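Local coordinates for predicted acetamidase/formamidase (Thermoanaerobacter tengcongensis, PDB 3TKK), which probably hydrolyses carbon-nitrogen bonds of linear amides such as acetamide or formamide, and binds zinc and calcium ions, at the interface of chains A and B. Coordinates in Å, arbitrary orientation; residue numbers count along the deposited sequence, not the author numbering. Chains: chain A/B, Predicted acetamidase/formamidase.

The interface of chains A and B. Residues chain A 245, 249, 260, 263-264, 267; chain B 94, 101, 105, 194-195.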
ATOM      1  N   VAL A 245       0.780 -12.253   3.052  1.00 21.33           N
ATOM      2  CA  VAL A 245      -0.214 -12.984   2.259  1.00 22.32           C
ATOM      3  C   VAL A 245      -0.327 -14.420   2.671  1.00 23.60           C
ATOM      4  O   VAL A 245      -1.424 -14.915   2.844  1.00 24.12           O
ATOM      5  CB  VAL A 245       0.161 -12.863   0.728  1.00 23.31           C
ATOM      6  CG1 VAL A 245      -0.759 -13.637  -0.250  1.00 23.81           C
ATOM      7  CG2 VAL A 245       0.090 -11.442   0.375  1.00 21.65           C
ATOM      8  N   ALA A 249      -3.435 -16.476   4.052  1.00 25.98           N
ATOM      9  CA  ALA A 249      -3.917 -17.656   3.321  1.00 27.57           C
ATOM     10  C   ALA A 249      -4.068 -18.863   4.313  1.00 29.43           C
ATOM     11  O   ALA A 249      -4.995 -19.709   4.239  1.00 33.06           O
ATOM     12  CB  ALA A 249      -2.962 -18.035   2.162  1.00 27.92           C
ATOM     13  N   THR A 260      -7.382 -23.648  -2.130  1.00 38.81           N
ATOM     14  CA  THR A 260      -6.284 -22.723  -2.247  1.00 37.59           C
ATOM     15  C   THR A 260      -6.562 -21.743  -3.386  1.00 37.30           C
ATOM     16  O   THR A 260      -6.215 -20.537  -3.275  1.00 34.78           O
ATOM     17  CB  THR A 260      -4.974 -23.432  -2.598  1.00 38.81           C
ATOM     18  OG1 THR A 260      -4.695 -24.447  -1.619  1.00 42.09           O
ATOM     19  CG2 THR A 260      -3.833 -22.379  -2.580  1.00 36.83           C
ATOM     20  N   ILE A 263      -8.998 -19.239  -2.315  1.00 34.50           N
ATOM     21  CA  ILE A 263      -8.273 -18.308  -1.505  1.00 32.57           C
ATOM     22  C   ILE A 263      -7.466 -17.322  -2.355  1.00 31.87           C
ATOM     23  O   ILE A 263      -7.667 -16.117  -2.202  1.00 30.18           O
ATOM     24  CB  ILE A 263      -7.401 -19.042  -0.471  1.00 32.69           C
ATOM     25  CG1 ILE A 263      -8.297 -19.723   0.553  1.00 33.34           C
ATOM     26  CG2 ILE A 263      -6.435 -18.072   0.219  1.00 30.39           C
ATOM     27  CD1 ILE A 263      -7.534 -20.758   1.507  1.00 33.66           C
ATOM     28  N   ALA A 264      -6.597 -17.849  -3.248  1.00 31.72           N
ATOM     29  CA  ALA A 264      -5.714 -17.001  -4.025  1.00 30.66           C
ATOM     30  C   ALA A 264      -6.486 -16.026  -4.911  1.00 30.56           C
ATOM     31  O   ALA A 264      -6.101 -14.820  -5.033  1.00 29.23           O
ATOM     32  CB  ALA A 264      -4.742 -17.836  -4.899  1.00 31.47           C
ATOM     33  N   PHE A 267      -8.258 -13.374  -2.742  1.00 28.37           N
ATOM     34  CA  PHE A 267      -7.291 -12.416  -2.254  1.00 26.70           C
ATOM     35  C   PHE A 267      -6.864 -11.461  -3.390  1.00 26.18           C
ATOM     36  O   PHE A 267      -6.559 -10.283  -3.129  1.00 25.02           O
ATOM     37  CB  PHE A 267      -6.059 -13.151  -1.814  1.00 26.31           C
ATOM     38  CG  PHE A 267      -6.166 -13.766  -0.410  1.00 27.07           C
ATOM     39  CD1 PHE A 267      -7.394 -13.945   0.218  1.00 27.08           C
ATOM     40  CD2 PHE A 267      -5.052 -14.191   0.209  1.00 26.42           C
ATOM     41  CE1 PHE A 267      -7.476 -14.499   1.506  1.00 28.53           C
ATOM     42  CE2 PHE A 267      -5.110 -14.774   1.477  1.00 26.09           C
ATOM     43  CZ  PHE A 267      -6.351 -14.918   2.134  1.00 26.89           C
TER
ATOM     44  N   THR B  94      -5.422 -18.515 -11.668  1.00 39.08           N
ATOM     45  CA  THR B  94      -4.319 -18.696 -10.751  1.00 37.32           C
ATOM     46  C   THR B  94      -3.723 -20.057 -10.984  1.00 38.95           C
ATOM     47  O   THR B  94      -4.147 -20.742 -11.873  1.00 40.62           O
ATOM     48  CB  THR B  94      -4.767 -18.583  -9.264  1.00 36.90           C
ATOM     49  OG1 THR B  94      -3.622 -18.396  -8.433  1.00 35.74           O
ATOM     50  CG2 THR B  94      -5.531 -19.890  -8.784  1.00 38.97           C
ATOM     51  N   LEU B 101       0.938 -17.009  -4.032  1.00 30.68           N
ATOM     52  CA  LEU B 101       0.687 -18.291  -3.372  1.00 33.54           C
ATOM     53  C   LEU B 101       0.999 -19.407  -4.374  1.00 34.07           C
ATOM     54  O   LEU B 101       0.559 -20.525  -4.147  1.00 37.27           O
ATOM     55  CB  LEU B 101      -0.788 -18.413  -2.979  1.00 33.07           C
ATOM     56  CG  LEU B 101      -1.183 -17.337  -1.916  1.00 32.62           C
ATOM     57  CD1 LEU B 101      -2.688 -17.320  -1.615  1.00 32.62           C
ATOM     58  CD2 LEU B 101      -0.428 -17.530  -0.591  1.00 30.78           C
ATOM     59  N   MET B 105       0.133 -24.335  -4.943  1.00 45.70           N
ATOM     60  CA  MET B 105      -0.822 -24.855  -5.884  1.00 47.49           C
ATOM     61  C   MET B 105      -0.142 -25.742  -6.956  1.00 53.03           C
ATOM     62  O   MET B 105       1.043 -25.586  -7.239  1.00 53.41           O
ATOM     63  CB  MET B 105      -1.553 -23.693  -6.578  1.00 44.63           C
ATOM     64  CG  MET B 105      -2.516 -22.914  -5.724  1.00 42.18           C
ATOM     65  SD  MET B 105      -3.396 -21.536  -6.512  1.00 41.89           S
ATOM     66  CE  MET B 105      -2.163 -20.234  -6.405  1.00 36.76           C
ATOM     67  N   VAL B 194      -2.461 -10.492  -5.909  1.00 25.94           N
ATOM     68  CA  VAL B 194      -1.590 -11.580  -5.370  1.00 28.31           C
ATOM     69  C   VAL B 194      -1.918 -12.983  -5.835  1.00 28.09           C
ATOM     70  O   VAL B 194      -1.071 -13.902  -5.705  1.00 29.84           O
ATOM     71  CB  VAL B 194      -1.518 -11.541  -3.791  1.00 26.43           C
ATOM     72  CG1 VAL B 194      -1.064 -10.116  -3.354  1.00 24.41           C
ATOM     73  CG2 VAL B 194      -2.915 -11.880  -3.158  1.00 26.74           C
ATOM     74  N   GLY B 195      -3.106 -13.131  -6.395  1.00 28.82           N
ATOM     75  CA  GLY B 195      -3.509 -14.401  -7.068  1.00 30.53           C
ATOM     76  C   GLY B 195      -2.973 -14.520  -8.501  1.00 31.72           C
ATOM     77  O   GLY B 195      -2.945 -15.637  -9.059  1.00 32.77           O
TER
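B:Leu101 inserts its forked tip between two helices of chain A, residues 237-255 and 260-270, in a largely apolar patch with no polar pair in bonding reach across it. The patch belongs to the two-fold symmetric interface of the deposited assembly, which may correspond to a dimer, though the structure alone does not show this. With CG anti to the carbonyl carbon (chi1 -64°), the branch point is directed toward chain A. B:Leu101 CD2 rests on A:Ala249 CB at 3.8 Å and on A:Val245 CG1 at 3.9 Å, whereas its CD1 lies over the backbone of the second helix, 3.9 Å from A:Ala264 CA, and also touches the A:Ala249 methyl. An alanine in place of B:Leu101 would probably open a gap between the helices, taking the apolar mate from the A:Ala249 methyl and A:Ala264 CA and leaving A:Val245 packed mainly on B:Val194.

At A:Ala264, the other deeply buried residue, the small side chain probably allows the close approach of chain B, in which A:Ala264 O lies 3.3 Å from B:Gly195 CA. B:Met105 reaches it with a chain bent at chi3 (-82°), which brings the terminal methyl CE to 3.8 Å from A:Ala264 CB. Nearer its root the same chain crosses A:Thr260, where the methyl CG2 presses tightly on B:Met105 CG at 3.5 Å. Flanking B:Leu101, B:Val194 meets A:Val245 tip to tip and sets CG2 against A:Phe267 CB at 3.6 Å; A:Ile263 CG2 sits over one face of the ring, offset toward its rim. Beside the A:Ala264 methyl, the hydroxyl OG1 of B:Thr94 donates to a lone pair of B:Gly195 O at 2.9 Å, in the carbonyl plane.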